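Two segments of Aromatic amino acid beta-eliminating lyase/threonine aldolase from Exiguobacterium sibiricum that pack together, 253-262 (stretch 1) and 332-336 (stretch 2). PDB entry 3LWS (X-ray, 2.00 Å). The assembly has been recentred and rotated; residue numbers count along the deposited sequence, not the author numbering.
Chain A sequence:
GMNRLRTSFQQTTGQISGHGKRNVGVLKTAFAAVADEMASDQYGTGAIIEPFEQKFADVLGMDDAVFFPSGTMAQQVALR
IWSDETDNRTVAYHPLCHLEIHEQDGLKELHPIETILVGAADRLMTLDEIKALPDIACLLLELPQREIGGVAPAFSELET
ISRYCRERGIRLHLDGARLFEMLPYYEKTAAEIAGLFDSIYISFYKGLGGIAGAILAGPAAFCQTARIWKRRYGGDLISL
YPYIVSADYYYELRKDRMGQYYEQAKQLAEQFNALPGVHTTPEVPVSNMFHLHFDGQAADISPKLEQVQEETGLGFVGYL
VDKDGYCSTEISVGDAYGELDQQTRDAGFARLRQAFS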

ATOM      1  N   LEU A 253      12.079   7.105  17.883  1.00 22.24           N
ATOM      2  CA  LEU A 253      12.102   8.534  18.235  1.00 22.43           C
ATOM      3  C   LEU A 253      11.071   8.944  19.288  1.00 23.06           C
ATOM      4  O   LEU A 253      11.379   9.730  20.176  1.00 20.09           O
ATOM      5  CB  LEU A 253      11.911   9.404  16.998  1.00 22.90           C
ATOM      6  CG  LEU A 253      12.061  10.941  17.135  1.00 22.26           C
ATOM      7  CD1 LEU A 253      13.555  11.349  17.264  1.00 21.68           C
ATOM      8  CD2 LEU A 253      11.409  11.661  15.949  1.00 21.59           C
ATOM      9  N   ARG A 254       9.860   8.410  19.213  1.00 22.27           N
ATOM     10  CA  ARG A 254       8.772   8.977  19.999  1.00 21.82           C
ATOM     11  C   ARG A 254       8.151   8.054  21.042  1.00 23.82           C
ATOM     12  O   ARG A 254       7.265   8.488  21.766  1.00 25.00           O
ATOM     13  CB  ARG A 254       7.699   9.527  19.062  1.00 21.78           C
ATOM     14  CG  ARG A 254       8.157  10.728  18.242  1.00 22.06           C
ATOM     15  CD  ARG A 254       7.028  11.390  17.478  1.00 23.14           C
ATOM     16  NE  ARG A 254       7.518  12.550  16.720  1.00 22.07           N
ATOM     17  CZ  ARG A 254       7.568  12.649  15.380  1.00 22.16           C
ATOM     18  NH1 ARG A 254       7.121  11.682  14.590  1.00 21.91           N
ATOM     19  NH2 ARG A 254       8.056  13.759  14.818  1.00 21.48           N
ATOM     20  N   LYS A 255       8.636   6.813  21.156  1.00 22.93           N
ATOM     21  CA  LYS A 255       8.026   5.831  22.057  1.00 23.10           C
ATOM     22  C   LYS A 255       7.947   6.292  23.518  1.00 24.81           C
ATOM     23  O   LYS A 255       7.014   5.904  24.240  1.00 24.99           O
ATOM     24  CB  LYS A 255       8.712   4.462  21.946  1.00 23.74           C
ATOM     25  CG  LYS A 255      10.195   4.444  22.279  1.00 24.26           C
ATOM     26  CD  LYS A 255      10.750   3.034  22.168  1.00 28.70           C
ATOM     27  CE  LYS A 255      12.227   2.977  22.405  1.00 32.52           C
ATOM     28  NZ  LYS A 255      12.655   3.688  23.617  1.00 41.37           N
ATOM     29  N   ASP A 256       8.864   7.176  23.909  1.00 25.17           N
ATOM     30  CA  ASP A 256       8.988   7.611  25.271  1.00 25.29           C
ATOM     31  C   ASP A 256       8.567   9.056  25.450  1.00 24.54           C
ATOM     32  O   ASP A 256       8.980   9.721  26.424  1.00 23.55           O
ATOM     33  CB  ASP A 256      10.437   7.423  25.723  1.00 25.80           C
ATOM     34  CG  ASP A 256      10.856   5.958  25.792  1.00 31.22           C
ATOM     35  OD1 ASP A 256       9.976   5.053  25.868  1.00 34.57           O
ATOM     36  OD2 ASP A 256      12.085   5.724  25.806  1.00 36.20           O
ATOM     37  N   ARG A 257       7.749   9.560  24.529  1.00 22.14           N
ATOM     38  CA  ARG A 257       7.238  10.910  24.655  1.00 21.37           C
ATOM     39  C   ARG A 257       5.745  10.956  24.877  1.00 21.51           C
ATOM     40  O   ARG A 257       5.192  12.052  25.038  1.00 22.90           O
ATOM     41  CB  ARG A 257       7.556  11.729  23.401  1.00 22.20           C
ATOM     42  CG  ARG A 257       9.000  11.814  23.086  1.00 22.05           C
ATOM     43  CD  ARG A 257       9.242  12.547  21.789  1.00 24.26           C
ATOM     44  NE  ARG A 257      10.687  12.627  21.569  1.00 27.09           N
ATOM     45  CZ  ARG A 257      11.285  13.284  20.571  1.00 26.83           C
ATOM     46  NH1 ARG A 257      10.571  13.948  19.658  1.00 25.70           N
ATOM     47  NH2 ARG A 257      12.613  13.289  20.494  1.00 25.97           N
HETATM   48  N   MSE A 258       5.077   9.807  24.900  1.00 22.31           N
HETATM   49  CA  MSE A 258       3.607   9.791  25.043  1.00 21.96           C
HETATM   50  C   MSE A 258       3.136  10.360  26.373  1.00 21.61           C
HETATM   51  O   MSE A 258       2.040  10.933  26.463  1.00 20.07           O
HETATM   52  CB  MSE A 258       3.036   8.398  24.850  1.00 21.92           C
HETATM   53  CG  MSE A 258       3.394   7.772  23.505  1.00 23.51           C
HETATM   54 SE   MSE A 258       2.575   8.739  22.018  0.75 30.05          SE
HETATM   55  CE  MSE A 258       3.990   8.383  20.711  1.00 22.57           C
ATOM     56  N   GLY A 259       3.981  10.227  27.393  1.00 22.46           N
ATOM     57  CA  GLY A 259       3.698  10.777  28.721  1.00 21.54           C
ATOM     58  C   GLY A 259       3.660  12.281  28.737  1.00 22.26           C
ATOM     59  O   GLY A 259       2.735  12.897  29.299  1.00 21.79           O
ATOM     60  N   GLN A 260       4.662  12.888  28.108  1.00 22.04           N
ATOM     61  CA  GLN A 260       4.711  14.328  28.054  1.00 24.22           C
ATOM     62  C   GLN A 260       3.550  14.863  27.205  1.00 23.45           C
ATOM     63  O   GLN A 260       2.918  15.846  27.603  1.00 21.66           O
ATOM     64  CB  GLN A 260       6.085  14.840  27.623  1.00 25.29           C
ATOM     65  CG  GLN A 260       6.463  14.689  26.167  1.00 34.62           C
ATOM     66  CD  GLN A 260       7.977  14.555  25.975  1.00 41.53           C
ATOM     67  OE1 GLN A 260       8.601  13.610  26.472  1.00 45.03           O
ATOM     68  NE2 GLN A 260       8.564  15.493  25.262  1.00 35.89           N
ATOM     69  N   TYR A 261       3.233  14.183  26.094  1.00 21.37           N
ATOM     70  CA  TYR A 261       2.137  14.618  25.196  1.00 20.79           C
ATOM     71  C   TYR A 261       0.833  14.623  25.975  1.00 19.81           C
ATOM     72  O   TYR A 261       0.020  15.551  25.843  1.00 21.81           O
ATOM     73  CB  TYR A 261       1.971  13.722  23.951  1.00 19.42           C
ATOM     74  CG  TYR A 261       3.113  13.651  22.968  1.00 19.77           C
ATOM     75  CD1 TYR A 261       4.061  14.679  22.849  1.00 18.64           C
ATOM     76  CD2 TYR A 261       3.250  12.536  22.127  1.00 18.19           C
ATOM     77  CE1 TYR A 261       5.116  14.578  21.929  1.00 20.18           C
ATOM     78  CE2 TYR A 261       4.283  12.448  21.203  1.00 20.10           C
ATOM     79  CZ  TYR A 261       5.217  13.467  21.112  1.00 18.76           C
ATOM     80  OH  TYR A 261       6.228  13.382  20.192  1.00 19.22           O
ATOM     81  N   TYR A 262       0.652  13.614  26.810  1.00 19.62           N
ATOM     82  CA  TYR A 262      -0.519  13.486  27.673  1.00 20.33           C
ATOM     83  C   TYR A 262      -0.608  14.587  28.742  1.00 22.05           C
ATOM     84  O   TYR A 262      -1.694  15.170  28.980  1.00 21.22           O
ATOM     85  CB  TYR A 262      -0.511  12.087  28.326  1.00 19.91           C
ATOM     86  CG  TYR A 262      -1.404  11.868  29.543  1.00 19.54           C
ATOM     87  CD1 TYR A 262      -2.772  12.163  29.508  1.00 19.87           C
ATOM     88  CD2 TYR A 262      -0.894  11.272  30.701  1.00 21.51           C
ATOM     89  CE1 TYR A 262      -3.585  11.945  30.611  1.00 20.27           C
ATOM     90  CE2 TYR A 262      -1.711  11.026  31.817  1.00 24.38           C
ATOM     91  CZ  TYR A 262      -3.045  11.359  31.761  1.00 26.05           C
ATOM     92  OH  TYR A 262      -3.851  11.128  32.836  1.00 27.10           O
ATOM     93  N   SER A 332      -4.704  16.617  18.830  1.00 18.72           N
ATOM     94  CA  SER A 332      -3.838  15.505  19.270  1.00 20.15           C
ATOM     95  C   SER A 332      -2.428  16.076  19.521  1.00 20.08           C
ATOM     96  O   SER A 332      -1.814  16.605  18.606  1.00 23.41           O
ATOM     97  CB  SER A 332      -3.776  14.423  18.202  1.00 21.35           C
ATOM     98  OG  SER A 332      -5.061  13.799  18.015  1.00 27.41           O
ATOM     99  N   VAL A 333      -1.921  15.987  20.745  1.00 19.36           N
ATOM    100  CA  VAL A 333      -0.625  16.630  21.073  1.00 19.40           C
ATOM    101  C   VAL A 333       0.560  15.744  20.643  1.00 20.22           C
ATOM    102  O   VAL A 333       0.592  14.501  20.887  1.00 20.46           O
ATOM    103  CB  VAL A 333      -0.539  17.048  22.591  1.00 20.43           C
ATOM    104  CG1 VAL A 333       0.891  17.570  22.984  1.00 19.20           C
ATOM    105  CG2 VAL A 333      -1.569  18.105  22.942  1.00 16.77           C
ATOM    106  N   GLY A 334       1.551  16.405  20.034  1.00 20.33           N
ATOM    107  CA  GLY A 334       2.781  15.793  19.543  1.00 19.30           C
ATOM    108  C   GLY A 334       3.959  16.743  19.720  1.00 20.03           C
ATOM    109  O   GLY A 334       3.944  17.591  20.609  1.00 20.04           O
ATOM    110  N   ASP A 335       4.945  16.650  18.832  1.00 21.56           N
ATOM    111  CA  ASP A 335       6.200  17.400  18.980  1.00 22.13           C
ATOM    112  C   ASP A 335       6.011  18.906  18.810  1.00 23.92           C
ATOM    113  O   ASP A 335       6.772  19.679  19.364  1.00 25.93           O
ATOM    114  CB  ASP A 335       7.262  16.891  17.992  1.00 23.28           C
ATOM    115  CG  ASP A 335       7.916  15.599  18.439  1.00 21.48           C
ATOM    116  OD1 ASP A 335       7.823  15.244  19.632  1.00 22.96           O
ATOM    117  OD2 ASP A 335       8.535  14.941  17.595  1.00 23.50           O
ATOM    118  N   ALA A 336       4.981  19.332  18.082  1.00 23.48           N
ATOM    119  CA  ALA A 336       4.797  20.743  17.808  1.00 23.39           C
ATOM    120  C   ALA A 336       4.614  21.627  19.043  1.00 22.59           C
ATOM    121  O   ALA A 336       5.281  22.674  19.140  1.00 22.60           O
ATOM    122  CB  ALA A 336       3.679  20.961  16.805  1.00 22.37           C
TER

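One carboxylate, that of Asp 335, gathers all the polar contacts between the two stretches, and three side chains of stretch 1 converge on it. Asp 335 OD2 belongs to Arg 254: it accepts a hydrogen bond from Arg 254 NE at 2.7 Å, with a nearly straight N-H...O angle of 159°, and a second from Arg 254 NH2 at 3.1 Å, more bent at 137°. Both donors lie along one edge of the guanidinium and the oxygen sits near its plane, so a single acceptor serves two N-H groups within a salt bridge. The remaining nitrogen, Arg 254 NH1, is satisfied elsewhere in the structure.

Asp 335 OD1 is shared by two other donors. Tyr 261 OH donates a short hydrogen bond to Asp 335 OD1, 2.5 Å, with the oxygen near the plane of the ring. Arg 257 NH1 approaches Asp 335 OD1 at 3.0 Å, completing a second salt bridge, although its hydrogen bond is weak, with an angle of 144°. Two positive charges thus face one negative group, and both carboxylate oxygens are used. The CA-to-CB bond of Asp 335 points sideways, but chi1 near -78° (m) brings the carboxylate closer to stretch 1. Arg 254 and Arg 257 both point toward stretch 2 from their CA atoms and have m, t, t for chi1 to chi3, extended beyond CB so that the guanidinium groups reach the acid.

The backbone helps to place these donors. Arg 254 and Arg 257 are the ends of a type I turn, in which Arg 257 N donates to Arg 254 O at 3.0 Å; one helical turn further on, Tyr 261 N donates to Arg 257 O at 3.1 Å.

Buried Tyr 261 joins the polar cluster to a packed surface. Its ring lies against the backbone of Val 333 and Gly 334, with Gly 334 CA 3.6 Å from the centroid of the Tyr 261 ring and only 14° off the ring normal, a CH-pi contact over one face. Tyr 261 CG also lies 3.4 Å from Val 333 O. Beside the ring, Tyr 261 CB meets Val 333 CG1 at 4.1 Å, an apolar contact for a buried, branched side chain. Tyrosine fits both roles here, offering a flat face to the main chain and a hydroxyl to the acid.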